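Local coordinates for protein TbpB (Actinobacillus pleuropneumoniae, PDB 3HOL) that probably serves as the surface lipoprotein of the bacterial transferrin receptor, binding host transferrin so that its iron can be acquired, at residues F128-L134 / G154-V160; A243-K249 / V260-H265; G374-G380 / T406-F412. One frame throughout, in Å; residues are numbered along the deposited sequence.

Interaction 1 of 3, residues F128-L134 / G154-V160; sequences FTSNANL and GKRVGLV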
loop_
_atom_site.group_PDB
_atom_site.type_symbol
_atom_site.label_atom_id
_atom_site.label_comp_id
_atom_site.label_asym_id
_atom_site.label_seq_id
_atom_site.Cartn_x
_atom_site.Cartn_y
_atom_site.Cartn_z
ATOM N N PHE A 128 -17.091 -16.400 -2.929
ATOM C CA PHE A 128 -17.997 -15.795 -1.963
ATOM C C PHE A 128 -18.340 -16.777 -0.887
ATOM O O PHE A 128 -18.190 -18.011 -1.069
ATOM C CB PHE A 128 -19.340 -15.331 -2.612
ATOM C CG PHE A 128 -20.148 -16.459 -3.266
ATOM C CD1 PHE A 128 -21.064 -17.214 -2.525
ATOM C CD2 PHE A 128 -20.018 -16.735 -4.626
ATOM C CE1 PHE A 128 -21.795 -18.261 -3.136
ATOM C CE2 PHE A 128 -20.737 -17.771 -5.229
ATOM C CZ PHE A 128 -21.631 -18.527 -4.469
ATOM N N THR A 129 -18.843 -16.224 0.219
ATOM C CA THR A 129 -19.628 -17.035 1.165
ATOM C C THR A 129 -20.919 -16.287 1.477
ATOM O O THR A 129 -20.896 -15.054 1.609
ATOM C CB THR A 129 -18.866 -17.429 2.480
ATOM O OG1 THR A 129 -19.773 -18.110 3.371
ATOM C CG2 THR A 129 -18.249 -16.181 3.240
ATOM N N SER A 130 -22.049 -16.991 1.514
ATOM C CA SER A 130 -23.260 -16.311 2.016
ATOM C C SER A 130 -23.260 -16.290 3.546
ATOM O O SER A 130 -22.344 -16.798 4.199
ATOM C CB SER A 130 -24.533 -16.961 1.468
ATOM O OG SER A 130 -24.787 -18.150 2.207
ATOM N N ASN A 131 -24.258 -15.634 4.138
ATOM C CA ASN A 131 -24.478 -15.811 5.564
ATOM C C ASN A 131 -25.261 -17.118 5.774
ATOM O O ASN A 131 -25.538 -17.830 4.783
ATOM C CB ASN A 131 -25.223 -14.595 6.145
ATOM C CG ASN A 131 -26.621 -14.450 5.618
ATOM O OD1 ASN A 131 -26.992 -14.994 4.579
ATOM N ND2 ASN A 131 -27.426 -13.662 6.340
ATOM N N ALA A 132 -25.615 -17.413 7.034
ATOM C CA ALA A 132 -26.393 -18.607 7.405
ATOM C C ALA A 132 -27.777 -18.173 7.892
ATOM O O ALA A 132 -27.884 -17.384 8.841
ATOM C CB ALA A 132 -25.679 -19.445 8.483
ATOM N N ASN A 133 -28.821 -18.678 7.250
ATOM C CA ASN A 133 -30.203 -18.288 7.615
ATOM C C ASN A 133 -31.114 -19.472 7.594
ATOM O O ASN A 133 -31.531 -19.925 6.518
ATOM C CB ASN A 133 -30.783 -17.218 6.694
ATOM C CG ASN A 133 -31.989 -16.489 7.312
ATOM O OD1 ASN A 133 -32.676 -17.045 8.164
ATOM N ND2 ASN A 133 -32.259 -15.243 6.845
ATOM N N LEU A 134 -31.437 -19.945 8.795
ATOM C CA LEU A 134 -32.309 -21.106 8.987
ATOM C C LEU A 134 -33.789 -20.759 9.045
ATOM O O LEU A 134 -34.635 -21.668 9.095
ATOM C CB LEU A 134 -31.938 -21.821 10.285
ATOM C CG LEU A 134 -30.990 -23.013 10.174
ATOM C CD1 LEU A 134 -30.507 -23.403 11.569
ATOM C CD2 LEU A 134 -31.645 -24.188 9.482
ATOM N N GLY A 154 -27.175 -22.664 2.327
ATOM C CA GLY A 154 -27.095 -21.432 3.090
ATOM C C GLY A 154 -27.961 -21.389 4.337
ATOM O O GLY A 154 -28.160 -20.305 4.916
ATOM N N LYS A 155 -28.450 -22.556 4.787
ATOM C CA LYS A 155 -29.341 -22.584 5.952
ATOM C C LYS A 155 -28.586 -22.624 7.246
ATOM O O LYS A 155 -28.280 -21.569 7.806
ATOM C CB LYS A 155 -30.418 -23.705 5.848
ATOM C CG LYS A 155 -31.332 -23.503 4.667
ATOM C CD LYS A 155 -32.559 -24.408 4.786
ATOM C CE LYS A 155 -33.836 -23.771 4.307
ATOM N NZ LYS A 155 -35.011 -24.640 4.664
ATOM N N ARG A 156 -28.219 -23.813 7.725
ATOM C CA ARG A 156 -27.385 -23.867 8.899
ATOM C C ARG A 156 -25.947 -23.383 8.648
ATOM O O ARG A 156 -25.282 -22.868 9.557
ATOM C CB ARG A 156 -27.342 -25.287 9.467
ATOM C CG ARG A 156 -26.717 -25.314 10.848
ATOM C CD ARG A 156 -26.739 -26.777 11.421
ATOM N NE ARG A 156 -25.773 -27.684 10.777
ATOM C CZ ARG A 156 -24.459 -27.710 11.000
ATOM N NH1 ARG A 156 -23.741 -28.576 10.349
ATOM N NH2 ARG A 156 -23.838 -26.871 11.852
ATOM N N VAL A 157 -25.489 -23.543 7.411
ATOM C CA VAL A 157 -24.093 -23.234 7.053
ATOM C C VAL A 157 -24.056 -22.343 5.807
ATOM O O VAL A 157 -24.725 -22.630 4.806
ATOM C CB VAL A 157 -23.318 -24.529 6.740
ATOM C CG1 VAL A 157 -21.878 -24.225 6.259
ATOM C CG2 VAL A 157 -23.285 -25.456 7.961
ATOM N N GLY A 158 -23.240 -21.295 5.834
ATOM C CA GLY A 158 -23.177 -20.388 4.685
ATOM C C GLY A 158 -22.849 -21.190 3.434
ATOM O O GLY A 158 -22.036 -22.124 3.499
ATOM N N LEU A 159 -23.474 -20.829 2.310
ATOM C CA LEU A 159 -23.082 -21.340 1.010
ATOM C C LEU A 159 -21.774 -20.703 0.525
ATOM O O LEU A 159 -21.666 -19.467 0.503
ATOM C CB LEU A 159 -24.153 -21.018 -0.014
ATOM C CG LEU A 159 -23.838 -21.298 -1.501
ATOM C CD1 LEU A 159 -23.614 -22.796 -1.755
ATOM C CD2 LEU A 159 -24.971 -20.806 -2.373
ATOM N N VAL A 160 -20.816 -21.532 0.094
ATOM C CA VAL A 160 -19.528 -21.062 -0.439
ATOM C C VAL A 160 -19.456 -21.341 -1.947
ATOM O O VAL A 160 -19.989 -22.351 -2.397
ATOM C CB VAL A 160 -18.344 -21.764 0.253
ATOM C CG1 VAL A 160 -17.013 -21.038 -0.027
ATOM C CG2 VAL A 160 -18.550 -21.775 1.802
#

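Interaction 2 of 3, residues A243-K249 / V260-H265; sequences AEEMAGK and VFSAKH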
loop_
_atom_site.group_PDB
_atom_site.type_symbol
_atom_site.label_atom_id
_atom_site.label_comp_id
_atom_site.label_asym_id
_atom_site.label_seq_id
_atom_site.Cartn_x
_atom_site.Cartn_y
_atom_site.Cartn_z
ATOM N N ALA A 243 1.021 -2.343 -11.086
ATOM C CA ALA A 243 -0.426 -2.679 -11.122
ATOM C C ALA A 243 -0.753 -3.778 -12.177
ATOM O O ALA A 243 -1.800 -3.760 -12.824
ATOM C CB ALA A 243 -1.286 -1.400 -11.330
ATOM N N GLU A 244 0.164 -4.736 -12.319
ATOM C CA GLU A 244 -0.059 -5.891 -13.166
ATOM C C GLU A 244 -1.351 -6.655 -12.801
ATOM O O GLU A 244 -1.970 -7.210 -13.663
ATOM C CB GLU A 244 1.128 -6.856 -13.058
ATOM C CG GLU A 244 2.444 -6.311 -13.702
ATOM C CD GLU A 244 3.366 -5.564 -12.759
ATOM O OE1 GLU A 244 2.959 -4.943 -11.748
ATOM O OE2 GLU A 244 4.558 -5.543 -13.064
ATOM N N GLU A 245 -1.738 -6.654 -11.524
ATOM C CA GLU A 245 -2.825 -7.508 -11.039
ATOM C C GLU A 245 -3.657 -6.707 -10.029
ATOM O O GLU A 245 -3.242 -5.592 -9.599
ATOM C CB GLU A 245 -2.239 -8.785 -10.382
ATOM C CG GLU A 245 -1.534 -9.700 -11.453
ATOM C CD GLU A 245 -0.780 -10.832 -10.845
ATOM O OE1 GLU A 245 -0.973 -11.145 -9.650
ATOM O OE2 GLU A 245 0.039 -11.405 -11.557
ATOM N N MET A 246 -4.840 -7.234 -9.691
ATOM C CA MET A 246 -5.724 -6.541 -8.752
ATOM C C MET A 246 -6.483 -7.588 -7.944
ATOM O O MET A 246 -6.689 -8.728 -8.404
ATOM C CB MET A 246 -6.692 -5.593 -9.494
ATOM C CG MET A 246 -7.563 -6.350 -10.524
ATOM S SD MET A 246 -8.823 -5.284 -11.291
ATOM C CE MET A 246 -10.130 -5.275 -9.977
ATOM N N ALA A 247 -6.896 -7.222 -6.729
ATOM C CA ALA A 247 -7.665 -8.146 -5.893
ATOM C C ALA A 247 -8.492 -7.292 -4.954
ATOM O O ALA A 247 -8.153 -6.110 -4.696
ATOM C CB ALA A 247 -6.726 -9.089 -5.110
ATOM N N GLY A 248 -9.593 -7.840 -4.479
ATOM C CA GLY A 248 -10.414 -7.073 -3.516
ATOM C C GLY A 248 -11.632 -7.810 -3.053
ATOM O O GLY A 248 -11.755 -9.038 -3.244
ATOM N N LYS A 249 -12.532 -7.075 -2.396
ATOM C CA LYS A 249 -13.678 -7.732 -1.757
ATOM C C LYS A 249 -14.831 -6.758 -1.660
ATOM O O LYS A 249 -14.651 -5.531 -1.799
ATOM C CB LYS A 249 -13.310 -8.233 -0.331
ATOM C CG LYS A 249 -13.341 -7.104 0.735
ATOM C CD LYS A 249 -12.795 -7.597 2.098
ATOM C CE LYS A 249 -13.113 -6.623 3.249
ATOM N NZ LYS A 249 -12.569 -5.237 2.930
ATOM N N VAL A 260 -15.049 -12.020 -2.881
ATOM C CA VAL A 260 -13.641 -11.678 -3.129
ATOM C C VAL A 260 -13.336 -11.888 -4.606
ATOM O O VAL A 260 -14.050 -12.609 -5.282
ATOM C CB VAL A 260 -12.613 -12.561 -2.311
ATOM C CG1 VAL A 260 -12.756 -12.344 -0.782
ATOM C CG2 VAL A 260 -12.799 -14.101 -2.628
ATOM N N PHE A 261 -12.268 -11.265 -5.107
ATOM C CA PHE A 261 -11.935 -11.420 -6.527
ATOM C C PHE A 261 -10.467 -11.135 -6.731
ATOM O O PHE A 261 -9.827 -10.500 -5.906
ATOM C CB PHE A 261 -12.822 -10.503 -7.414
ATOM C CG PHE A 261 -12.909 -9.079 -6.924
ATOM C CD1 PHE A 261 -11.962 -8.126 -7.296
ATOM C CD2 PHE A 261 -13.961 -8.682 -6.111
ATOM C CE1 PHE A 261 -12.042 -6.806 -6.835
ATOM C CE2 PHE A 261 -14.041 -7.359 -5.634
ATOM C CZ PHE A 261 -13.078 -6.428 -6.004
ATOM N N SER A 262 -9.918 -11.703 -7.795
ATOM C CA SER A 262 -8.558 -11.370 -8.234
ATOM C C SER A 262 -8.487 -11.545 -9.768
ATOM O O SER A 262 -9.222 -12.347 -10.362
ATOM C CB SER A 262 -7.534 -12.286 -7.523
ATOM O OG SER A 262 -7.824 -13.660 -7.768
ATOM N N ALA A 263 -7.605 -10.779 -10.409
ATOM C CA ALA A 263 -7.570 -10.724 -11.854
ATOM C C ALA A 263 -6.243 -10.096 -12.290
ATOM O O ALA A 263 -5.578 -9.452 -11.510
ATOM C CB ALA A 263 -8.735 -9.888 -12.367
ATOM N N LYS A 264 -5.902 -10.265 -13.564
ATOM C CA LYS A 264 -4.628 -9.806 -14.110
ATOM C C LYS A 264 -4.914 -9.215 -15.478
ATOM O O LYS A 264 -5.765 -9.757 -16.195
ATOM C CB LYS A 264 -3.725 -11.029 -14.245
ATOM C CG LYS A 264 -2.488 -10.866 -15.114
ATOM C CD LYS A 264 -1.728 -12.220 -15.216
ATOM C CE LYS A 264 -0.474 -12.066 -16.094
ATOM N NZ LYS A 264 0.343 -10.852 -15.722
ATOM N N HIS A 265 -4.230 -8.115 -15.833
ATOM C CA HIS A 265 -4.476 -7.488 -17.118
ATOM C C HIS A 265 -3.609 -8.145 -18.219
ATOM O O HIS A 265 -2.625 -8.802 -17.946
ATOM C CB HIS A 265 -4.332 -5.935 -17.102
ATOM C CG HIS A 265 -2.912 -5.432 -17.061
ATOM N ND1 HIS A 265 -2.040 -5.548 -18.126
ATOM C CD2 HIS A 265 -2.224 -4.779 -16.091
ATOM C CE1 HIS A 265 -0.877 -5.012 -17.809
ATOM N NE2 HIS A 265 -0.966 -4.517 -16.585
HETATM O O HOH W 1 -0.597 -8.200 -15.952
HETATM O O HOH W 2 1.467 -10.428 -13.480
#

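Interaction 3 of 3, residues G374-G380 / T406-F412; sequences GNYKYIG and TEFDVDF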
loop_
_atom_site.group_PDB
_atom_site.type_symbol
_atom_site.label_atom_id
_atom_site.label_comp_id
_atom_site.label_asym_id
_atom_site.label_seq_id
_atom_site.Cartn_x
_atom_site.Cartn_y
_atom_site.Cartn_z
ATOM N N GLY A 374 8.419 28.195 -14.370
ATOM C CA GLY A 374 8.700 28.938 -13.136
ATOM C C GLY A 374 9.979 28.467 -12.460
ATOM O O GLY A 374 10.446 27.358 -12.722
ATOM N N ASN A 375 10.531 29.309 -11.585
ATOM C CA ASN A 375 11.746 29.011 -10.832
ATOM C C ASN A 375 11.453 29.091 -9.349
ATOM O O ASN A 375 10.833 30.054 -8.897
ATOM C CB ASN A 375 12.812 30.039 -11.181
ATOM C CG ASN A 375 14.071 29.411 -11.705
ATOM O OD1 ASN A 375 15.062 29.307 -10.975
ATOM N ND2 ASN A 375 14.052 28.973 -12.976
ATOM N N TYR A 376 11.848 28.089 -8.568
ATOM C CA TYR A 376 11.527 28.145 -7.148
ATOM C C TYR A 376 12.662 27.682 -6.265
ATOM O O TYR A 376 13.521 26.947 -6.701
ATOM C CB TYR A 376 10.258 27.345 -6.813
ATOM C CG TYR A 376 8.998 27.773 -7.551
ATOM C CD1 TYR A 376 8.076 28.651 -6.965
ATOM C CD2 TYR A 376 8.720 27.284 -8.822
ATOM C CE1 TYR A 376 6.911 29.035 -7.645
ATOM C CE2 TYR A 376 7.567 27.652 -9.501
ATOM C CZ TYR A 376 6.666 28.519 -8.902
ATOM O OH TYR A 376 5.537 28.878 -9.610
ATOM N N LYS A 377 12.625 28.129 -5.015
ATOM C CA LYS A 377 13.521 27.687 -3.955
ATOM C C LYS A 377 12.753 26.705 -3.099
ATOM O O LYS A 377 11.602 26.978 -2.764
ATOM C CB LYS A 377 13.872 28.859 -3.041
ATOM C CG LYS A 377 15.129 28.668 -2.214
ATOM C CD LYS A 377 16.316 28.572 -3.153
ATOM C CE LYS A 377 17.576 29.113 -2.549
ATOM N NZ LYS A 377 18.509 29.369 -3.666
ATOM N N TYR A 378 13.384 25.587 -2.734
ATOM C CA TYR A 378 12.847 24.716 -1.715
ATOM C C TYR A 378 13.836 24.631 -0.576
ATOM O O TYR A 378 15.054 24.627 -0.789
ATOM C CB TYR A 378 12.522 23.315 -2.254
ATOM C CG TYR A 378 11.382 23.220 -3.246
ATOM C CD1 TYR A 378 11.482 23.779 -4.529
ATOM C CD2 TYR A 378 10.221 22.512 -2.924
ATOM C CE1 TYR A 378 10.425 23.673 -5.442
ATOM C CE2 TYR A 378 9.172 22.388 -3.830
ATOM C CZ TYR A 378 9.277 22.978 -5.077
ATOM O OH TYR A 378 8.227 22.863 -5.954
ATOM N N ILE A 379 13.301 24.580 0.636
ATOM C CA ILE A 379 14.087 24.512 1.871
ATOM C C ILE A 379 13.553 23.408 2.811
ATOM O O ILE A 379 12.362 23.329 3.076
ATOM C CB ILE A 379 14.037 25.866 2.679
ATOM C CG1 ILE A 379 14.545 27.048 1.850
ATOM C CG2 ILE A 379 14.823 25.753 4.002
ATOM C CD1 ILE A 379 16.000 26.936 1.416
ATOM N N GLY A 380 14.446 22.612 3.372
ATOM C CA GLY A 380 14.024 21.599 4.330
ATOM C C GLY A 380 15.213 21.102 5.109
ATOM O O GLY A 380 16.127 21.876 5.433
ATOM N N THR A 406 18.655 21.778 4.065
ATOM C CA THR A 406 18.761 21.455 2.650
ATOM C C THR A 406 18.155 22.606 1.889
ATOM O O THR A 406 17.264 23.287 2.403
ATOM C CB THR A 406 18.036 20.134 2.297
ATOM O OG1 THR A 406 16.654 20.243 2.660
ATOM C CG2 THR A 406 18.648 18.926 3.045
ATOM N N GLU A 407 18.642 22.840 0.677
ATOM C CA GLU A 407 18.142 23.896 -0.203
ATOM C C GLU A 407 18.198 23.368 -1.605
ATOM O O GLU A 407 19.135 22.655 -1.959
ATOM C CB GLU A 407 19.037 25.139 -0.152
ATOM C CG GLU A 407 19.282 25.654 1.253
ATOM C CD GLU A 407 20.264 26.840 1.302
ATOM O OE1 GLU A 407 21.005 27.072 0.311
ATOM O OE2 GLU A 407 20.290 27.491 2.369
ATOM N N PHE A 408 17.221 23.751 -2.414
ATOM C CA PHE A 408 17.146 23.345 -3.811
ATOM C C PHE A 408 16.642 24.499 -4.656
ATOM O O PHE A 408 15.752 25.254 -4.217
ATOM C CB PHE A 408 16.201 22.132 -3.968
ATOM C CG PHE A 408 16.574 20.979 -3.100
ATOM C CD1 PHE A 408 17.407 19.981 -3.587
ATOM C CD2 PHE A 408 16.128 20.908 -1.784
ATOM C CE1 PHE A 408 17.779 18.938 -2.794
ATOM C CE2 PHE A 408 16.487 19.843 -0.959
ATOM C CZ PHE A 408 17.331 18.861 -1.467
ATOM N N ASP A 409 17.253 24.654 -5.829
ATOM C CA ASP A 409 16.748 25.536 -6.879
ATOM C C ASP A 409 16.111 24.651 -7.913
ATOM O O ASP A 409 16.729 23.705 -8.391
ATOM C CB ASP A 409 17.859 26.333 -7.556
ATOM C CG ASP A 409 18.608 27.229 -6.595
ATOM O OD1 ASP A 409 18.181 27.386 -5.434
ATOM O OD2 ASP A 409 19.649 27.763 -7.014
ATOM N N VAL A 410 14.863 24.971 -8.238
ATOM C CA VAL A 410 14.077 24.149 -9.131
ATOM C C VAL A 410 13.626 25.024 -10.293
ATOM O O VAL A 410 12.969 26.057 -10.104
ATOM C CB VAL A 410 12.841 23.525 -8.395
ATOM C CG1 VAL A 410 11.862 22.896 -9.396
ATOM C CG2 VAL A 410 13.289 22.519 -7.343
ATOM N N ASP A 411 13.976 24.581 -11.489
ATOM C CA ASP A 411 13.593 25.276 -12.691
ATOM C C ASP A 411 12.669 24.328 -13.461
ATOM O O ASP A 411 13.138 23.439 -14.185
ATOM C CB ASP A 411 14.858 25.616 -13.478
ATOM C CG ASP A 411 14.563 26.251 -14.821
ATOM O OD1 ASP A 411 13.364 26.390 -15.150
ATOM O OD2 ASP A 411 15.534 26.603 -15.546
ATOM N N PHE A 412 11.362 24.494 -13.280
ATOM C CA PHE A 412 10.382 23.661 -14.020
ATOM C C PHE A 412 10.417 23.867 -15.547
ATOM O O PHE A 412 10.223 22.910 -16.325
ATOM C CB PHE A 412 8.964 23.872 -13.485
ATOM C CG PHE A 412 8.747 23.314 -12.097
ATOM C CD1 PHE A 412 8.851 21.944 -11.847
ATOM C CD2 PHE A 412 8.423 24.154 -11.041
ATOM C CE1 PHE A 412 8.635 21.429 -10.559
ATOM C CE2 PHE A 412 8.218 23.650 -9.756
ATOM C CZ PHE A 412 8.326 22.286 -9.514
#

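Interaction 1 of 3, residues F128-L134 / G154-V160
S130 and L159 exchange two hydrogen bonds, one through backbone atoms and one through a side chain. The amide S130 N meets L159 O at 2.7 Å, nearly straight at 163°. In return L159 N reaches S130 OG at 3.0 Å on a more bent path (144°). The hydroxyl can take this amide because OG stands between its own backbone N and carbonyl carbon (chi1 78°), where it also donates to N131 O, in the plane of that carbonyl and on a lone pair. S130 OG is thus both acceptor and donor. A third bond, N133 N to G154 O at 2.9 Å, ties the far end, where G154 O also accepts from R140 NH1; the same arginine binds N131 OD1.

Alongside these bonds the backbones meet through CA-H...O contacts. T129 CA lies 3.2 Å from L159 O, which also takes S130 N. G158, with no side chain, lets its CA come close to N131 O.

Apolar contacts are few. The CE1 corner of the F128 ring meets L159 CG at 4.0 Å; the ring also packs edge-to-face with F227 and Y171. A132 CB nestles against carbonyl oxygens, 3.4 Å from K155 O. At the more exposed end the L134 and K155 side chains cross at about a right angle, with L134 CD2 3.9 Å from K155 CB.

One isolated bridge, T129 with V160, is all the regular pairing here. V160 packs on Y88 and I90 of strand 84-91 and V103 of strand 101-107, in the adjoining five-stranded sheet. This is a long loop laid back along the end of a barrel strand, in the N-lobe barrel region of a transferrin-binding protein B.

Interaction 2 of 3, residues A243-K249 / V260-H265
G248 lies beneath the phenyl ring of F261, directly across the strand pair. G248 CA sits 4.0 Å from the ring centroid and 25° off its normal, a CH-pi contact in which a bare glycine backbone serves as the floor. F261 CG stands between its backbone N and carbonyl carbon (chi1 48°), which folds the ring back over the neighbouring strand. M246 CE comes obliquely to the same ring, 4.0 Å from F261 CE1, while M246 CG touches A263 CB.

The backbones pair antiparallel at 173°, with two-way hydrogen bonds between M246 and A263 and between G248 and F261. Beyond them H265 N still reaches E244 O at 3.3 Å.

On the opposite face E245 CG packs on K264 CB at 3.8 Å. Their charged ends, E245 OE2 and K264 NZ, remain 4.2 Å apart and share a water; E245 is also held by the amides of Q82 and Y83.

E244 and E245 form a classic beta bulge opposite Y239. This hairpin lies between strands 231-239 and 119-133, with F261 meeting F175, H265 edge-to-face with Y122, and strand 101-107 packing against A247 and V260.

Interaction 3 of 3, residues G374-G380 / T406-F412
Y378, V410 and F412 form the tight side of this antiparallel pair. V410 CG2 touches Y378 CD1 at 3.6 Å, and V410 CG1 lies 3.5 Å above the centre of one face of the F412 ring. Around that ring's edge, in its plane, come Y378 OH, 3.6 Å from F412 CZ, and Y376, whose CD2 is 3.8 Å from F412 CE2. The Y376 and F412 rings meet rim to rim with planes at 62°. Y378 OH is hydrogen-bonded to A481 O. Beside this cluster the backbones are closely laced: Y376 with V410 and Y378 with F408 each exchange two bonds of 2.8 Å.

The other face carries polar and charged groups and is more open to solvent. K377 runs alongside D409, bent at chi2 (64°) and again at chi3, which brings CD and NZ to the partner strand; NZ makes a 2.7 Å salt bridge to D409 OD1 on its syn side. I379 CD1 lies against E407 CG at 3.5 Å, the two side chains running side by side, pointing the same way. N375 ND2 comes near the D411 carboxylate, but at a poor angle for bonding to OD1, which accepts from N414 N.

Strands 495-508 and 416-421 flank the pair, bonding to K377 and I379 and to E407 and D409 respectively. L484 of strand 483-492 contacts Y378, F408 and V410, while F408 meets F501 and F412 meets F476.

Overall arrangement
From the N terminus the three contacts follow one another in series, neither nesting nor crossing. Interaction 1 closes first, bringing the loop after strand 119-133 back over that strand's end. Interaction 2 comes next, a hairpin of strands 245-251 and 257-265 in the same sheet. Strand 257-265 also pairs with strand 119-133, so the first two contacts share one barrel, their centres about 25 Å apart and nearest atoms about 5 Å apart. Interaction 3 closes the excursion from strand 375-387, by way of short strand 391-394, to strand 405-411 in the second barrel region. Its centre lies about 60 Å from that of interaction 1 and about 40 Å from that of interaction 2, on the opposite side of the chain's centre.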